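Local atomic coordinates of methylmalonate-semialdehyde dehydrogenase (Oceanimonas doudoroffii, PDB entry 4ZZ7), a protein that probably catalyses the NAD-dependent, CoA-acylating oxidation of methylmalonate semialdehyde. Residues 139-143 with 167-171; 244-248 with 472-476. All coordinates share one frame; numbering follows the deposited sequence.

In the fold
Both contacts lie in buried parts of the fold, about 11 Å apart between centres. They share a sheet, since strands 133-141 and 475-483 are neighbours in it. Q140 O meets K476 N of contact 2 at 2.8 Å, probably as a hydrogen bond. The amide of N170 also reaches the backbone of contact 2. Contact 1 is small: an asparagine amide oxygen takes backbone N-H groups, one backbone bond joins the segments, and a proline packs on a helix end. Contact 2 is larger and relies on side chains: an arginine reaching from a strand to carbonyls at a helix end and a phenylalanine ring covered on both faces. It also lies nearer the NAD site, whereas contact 1 lies away from it.

Contact 1 of 2, residues 139-143 with 167-171; sequences FQPMG and VCGNC
N170 OD1 takes two backbone N-H groups from the turn at 142-143. G143 N gives the straighter bond, 3.0 Å to N170 OD1 at 172°, and it lies in the carbonyl plane of the amide. M142 N is also close, but its bond is weak and bent to 120°. The side chain of N170 reaches the turn because CG stands anti to its own carbonyl carbon (chi1 -59°). The other end of the amide is held too: N170 ND2 bonds to A165 O in helix 156-167 and to Y474 O. The amide is thus fixed at both ends, and its rotation is set. Next along the chain, C171 N donates to G143 O at 3.0 Å. This places the start of strand 171-175 beside the lead into strand 144-148, its parallel neighbour in the Rossmann-like NAD-binding sheet of aldehyde dehydrogenases. Helix 156-167 connects these two strands as a beta-alpha-beta crossover. Its end is marked by a Schellman motif, with G169 at positive phi. The ring of P141 packs against this helix end. P141 CG lies 3.3 Å from C168 O, and P141 CB lies 3.4 Å from G169 O. Helix 42-61 adds F56 and R60 against P141, and R127 of a neighbouring subunit also packs on this proline.

Contact 2 of 2, residues 244-248 with 472-476; sequences KRCQA and RFYTK
The ring of F473 sits between the side chains of Q247 and R245, on opposite faces. It joins the end of helix 467-473 to strand 245-249 of the Rossmann-like NAD-binding sheet. On one face the amide of Q247 is stacked, its plane only 13° from that of the ring. Q247 CG makes a CH-pi contact there, 4.0 Å from the ring centroid of F473. On the other face R245 CD makes a second CH-pi contact, offset toward the rim. CG of F473 is anti to the backbone N (chi1 -177°), which sends the ring across to the strand. F473 CE1 comes within 3.5 Å of C246 C.

Beyond the ring, the R245 chain bends at chi3 (72°) and brings NH1 to the carbonyls where the helix ends. R245 NH1 donates to F473 O at 2.8 Å, from above the carbonyl plane. Weaker bonds from NH1 run to R472 O and T475 O. Three carbonyl oxygens thus share the two hydrogens of NH1, only the F473 bond being more than weak. D462 of a neighbouring subunit packs against both R245 and F473.

The amide of Q247 is positioned by outer partners. Its NE2 bonds to L463 O, and its OE1 bonds to S224 OG on strand 220-226. Y474 OH bonds to the same S224 hydroxyl. A water molecule also donates to Q247 OE1 at 3.0 Å and makes a weak bond to Y474 OH, 3.3 Å away.

Contact 1 of 2, residues 139-143 with 167-171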
loop_
_atom_site.group_PDB
_atom_site.type_symbol
_atom_site.label_atom_id
_atom_site.label_comp_id
_atom_site.label_asym_id
_atom_site.label_seq_id
_atom_site.Cartn_x
_atom_site.Cartn_y
_atom_site.Cartn_z
ATOM N N PHE A 139 0.766 13.808 2.658
ATOM C CA PHE A 139 2.164 14.027 2.231
ATOM C C PHE A 139 2.297 15.324 1.432
ATOM O O PHE A 139 2.246 15.352 0.191
ATOM C CB PHE A 139 2.696 12.810 1.483
ATOM C CG PHE A 139 2.639 11.560 2.298
ATOM C CD1 PHE A 139 3.425 11.423 3.428
ATOM C CD2 PHE A 139 1.780 10.536 1.952
ATOM C CE1 PHE A 139 3.363 10.279 4.202
ATOM C CE2 PHE A 139 1.709 9.381 2.711
ATOM C CZ PHE A 139 2.508 9.247 3.837
ATOM N N GLN A 140 2.478 16.407 2.181
ATOM C CA GLN A 140 2.415 17.744 1.628
ATOM C C GLN A 140 3.771 18.160 1.145
ATOM O O GLN A 140 4.773 17.536 1.505
ATOM C CB GLN A 140 1.903 18.706 2.675
ATOM C CG GLN A 140 0.485 18.366 3.070
ATOM C CD GLN A 140 -0.181 19.436 3.892
ATOM O OE1 GLN A 140 0.461 20.364 4.392
ATOM N NE2 GLN A 140 -1.490 19.317 4.030
ATOM N N PRO A 141 3.818 19.217 0.324
ATOM C CA PRO A 141 5.104 19.573 -0.259
ATOM C C PRO A 141 6.078 20.253 0.716
ATOM O O PRO A 141 5.656 20.899 1.668
ATOM C CB PRO A 141 4.716 20.507 -1.409
ATOM C CG PRO A 141 3.261 20.254 -1.648
ATOM C CD PRO A 141 2.723 19.981 -0.291
ATOM N N MET A 142 7.367 20.079 0.449
ATOM C CA MET A 142 8.435 20.703 1.218
ATOM C C MET A 142 8.523 22.226 0.985
ATOM O O MET A 142 8.519 23.031 1.930
ATOM C CB MET A 142 9.778 20.056 0.845
ATOM C CG MET A 142 9.906 18.561 1.163
ATOM S SD MET A 142 9.699 18.219 2.927
ATOM C CE MET A 142 11.102 19.038 3.710
ATOM N N GLY A 143 8.611 22.616 -0.277
ATOM C CA GLY A 143 8.869 24.007 -0.627
ATOM C C GLY A 143 9.824 24.063 -1.779
ATOM O O GLY A 143 9.534 23.487 -2.820
ATOM N N VAL A 167 6.107 17.429 -9.448
ATOM C CA VAL A 167 4.768 16.870 -9.446
ATOM C C VAL A 167 4.264 16.682 -8.011
ATOM O O VAL A 167 3.059 16.728 -7.780
ATOM C CB VAL A 167 4.721 15.558 -10.261
ATOM C CG1 VAL A 167 4.995 14.325 -9.390
ATOM C CG2 VAL A 167 3.394 15.431 -10.966
ATOM N N CYS A 168 5.181 16.479 -7.056
ATOM C CA CYS A 168 4.838 16.468 -5.623
ATOM C C CYS A 168 4.470 17.851 -4.938
ATOM O O CYS A 168 4.241 17.924 -3.699
ATOM C CB CYS A 168 5.960 15.790 -4.857
ATOM S SG CYS A 168 5.971 14.012 -5.125
ATOM N N GLY A 169 4.422 18.926 -5.737
ATOM C CA GLY A 169 4.016 20.241 -5.270
ATOM C C GLY A 169 5.155 21.178 -4.921
ATOM O O GLY A 169 4.901 22.233 -4.358
ATOM N N ASN A 170 6.401 20.823 -5.252
ATOM C CA ASN A 170 7.559 21.672 -4.932
ATOM C C ASN A 170 7.999 22.574 -6.090
ATOM O O ASN A 170 7.596 22.404 -7.240
ATOM C CB ASN A 170 8.757 20.806 -4.561
ATOM C CG ASN A 170 8.495 19.916 -3.382
ATOM O OD1 ASN A 170 8.283 20.401 -2.276
ATOM N ND2 ASN A 170 8.528 18.603 -3.598
ATOM N N CYS A 171 8.869 23.516 -5.789
ATOM C CA CYS A 171 9.645 24.169 -6.822
ATOM C C CYS A 171 11.077 23.689 -6.702
ATOM O O CYS A 171 11.481 23.243 -5.643
ATOM C CB CYS A 171 9.548 25.677 -6.668
ATOM S SG CYS A 171 7.855 26.290 -6.886
#

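Contact 2 of 2, residues 244-248 with 472-476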
loop_
_atom_site.group_PDB
_atom_site.type_symbol
_atom_site.label_atom_id
_atom_site.label_comp_id
_atom_site.label_asym_id
_atom_site.label_seq_id
_atom_site.Cartn_x
_atom_site.Cartn_y
_atom_site.Cartn_z
ATOM N N LYS A 244 18.206 21.146 7.126
ATOM C CA LYS A 244 17.490 20.524 6.001
ATOM C C LYS A 244 17.870 19.062 5.670
ATOM O O LYS A 244 19.029 18.652 5.758
ATOM C CB LYS A 244 17.596 21.376 4.742
ATOM C CG LYS A 244 18.975 21.366 4.097
ATOM C CD LYS A 244 19.199 22.608 3.244
ATOM C CE LYS A 244 19.344 23.860 4.088
ATOM N NZ LYS A 244 19.329 25.060 3.229
ATOM N N ARG A 245 16.838 18.307 5.281
ATOM C CA ARG A 245 16.957 16.910 4.934
ATOM C C ARG A 245 17.774 16.751 3.664
ATOM O O ARG A 245 17.904 17.700 2.877
ATOM C CB ARG A 245 15.582 16.309 4.746
ATOM C CG ARG A 245 14.752 16.963 3.655
ATOM C CD ARG A 245 13.516 16.148 3.310
ATOM N NE ARG A 245 12.478 16.189 4.341
ATOM C CZ ARG A 245 11.354 15.473 4.312
ATOM N NH1 ARG A 245 11.084 14.650 3.291
ATOM N NH2 ARG A 245 10.478 15.586 5.308
ATOM N N CYS A 246 18.303 15.548 3.458
ATOM C CA CYS A 246 19.236 15.302 2.369
ATOM C C CYS A 246 19.331 13.816 2.044
ATOM O O CYS A 246 19.126 12.959 2.905
ATOM C CB CYS A 246 20.632 15.864 2.737
ATOM S SG CYS A 246 21.986 15.627 1.533
ATOM N N GLN A 247 19.623 13.539 0.772
ATOM C CA GLN A 247 20.000 12.207 0.278
ATOM C C GLN A 247 21.208 12.440 -0.641
ATOM O O GLN A 247 21.130 13.206 -1.606
ATOM C CB GLN A 247 18.829 11.493 -0.454
ATOM C CG GLN A 247 18.268 12.243 -1.682
ATOM C CD GLN A 247 17.008 11.664 -2.351
ATOM O OE1 GLN A 247 16.485 12.269 -3.303
ATOM N NE2 GLN A 247 16.532 10.502 -1.895
ATOM N N ALA A 248 22.328 11.813 -0.326
ATOM C CA ALA A 248 23.501 11.948 -1.138
ATOM C C ALA A 248 24.004 10.586 -1.556
ATOM O O ALA A 248 24.410 9.771 -0.733
ATOM C CB ALA A 248 24.571 12.676 -0.373
ATOM N N ARG A 472 8.397 10.159 -0.878
ATOM C CA ARG A 472 8.582 10.391 0.555
ATOM C C ARG A 472 9.671 11.400 0.910
ATOM O O ARG A 472 9.592 12.074 1.962
ATOM C CB ARG A 472 8.837 9.071 1.276
ATOM C CG ARG A 472 7.631 8.163 1.212
ATOM C CD ARG A 472 6.414 8.723 1.949
ATOM N NE ARG A 472 6.542 8.460 3.383
ATOM C CZ ARG A 472 6.933 9.343 4.311
ATOM N NH1 ARG A 472 7.243 10.627 4.012
ATOM N NH2 ARG A 472 7.010 8.942 5.573
ATOM N N PHE A 473 10.682 11.494 0.051
ATOM C CA PHE A 473 11.744 12.457 0.269
ATOM C C PHE A 473 11.309 13.842 -0.116
ATOM O O PHE A 473 11.682 14.798 0.560
ATOM C CB PHE A 473 12.999 12.111 -0.498
ATOM C CG PHE A 473 14.127 13.059 -0.220
ATOM C CD1 PHE A 473 14.848 12.967 0.962
ATOM C CD2 PHE A 473 14.442 14.065 -1.116
ATOM C CE1 PHE A 473 15.881 13.839 1.228
ATOM C CE2 PHE A 473 15.469 14.954 -0.852
ATOM C CZ PHE A 473 16.188 14.840 0.318
ATOM N N TYR A 474 10.530 13.941 -1.198
ATOM C CA TYR A 474 10.045 15.232 -1.680
ATOM C C TYR A 474 8.744 15.674 -1.023
ATOM O O TYR A 474 8.160 16.665 -1.440
ATOM C CB TYR A 474 9.925 15.241 -3.215
ATOM C CG TYR A 474 11.244 15.055 -3.911
ATOM C CD1 TYR A 474 12.359 15.729 -3.490
ATOM C CD2 TYR A 474 11.371 14.222 -5.014
ATOM C CE1 TYR A 474 13.569 15.561 -4.119
ATOM C CE2 TYR A 474 12.577 14.057 -5.652
ATOM C CZ TYR A 474 13.675 14.736 -5.186
ATOM O OH TYR A 474 14.920 14.626 -5.751
ATOM N N THR A 475 8.291 14.968 0.002
ATOM C CA THR A 475 7.163 15.470 0.797
ATOM C C THR A 475 7.400 15.380 2.292
ATOM O O THR A 475 8.356 14.724 2.740
ATOM C CB THR A 475 5.874 14.687 0.513
ATOM O OG1 THR A 475 6.037 13.333 0.959
ATOM C CG2 THR A 475 5.509 14.767 -0.977
ATOM N N LYS A 476 6.512 16.027 3.052
ATOM C CA LYS A 476 6.506 15.888 4.520
ATOM C C LYS A 476 5.163 15.392 5.053
ATOM O O LYS A 476 4.089 15.818 4.614
ATOM C CB LYS A 476 6.958 17.160 5.237
ATOM C CG LYS A 476 6.452 18.430 4.627
ATOM C CD LYS A 476 7.000 19.616 5.371
ATOM C CE LYS A 476 6.417 20.906 4.793
ATOM N NZ LYS A 476 6.800 22.117 5.580
HETATM O O HOH W 1 15.154 11.305 -5.783
#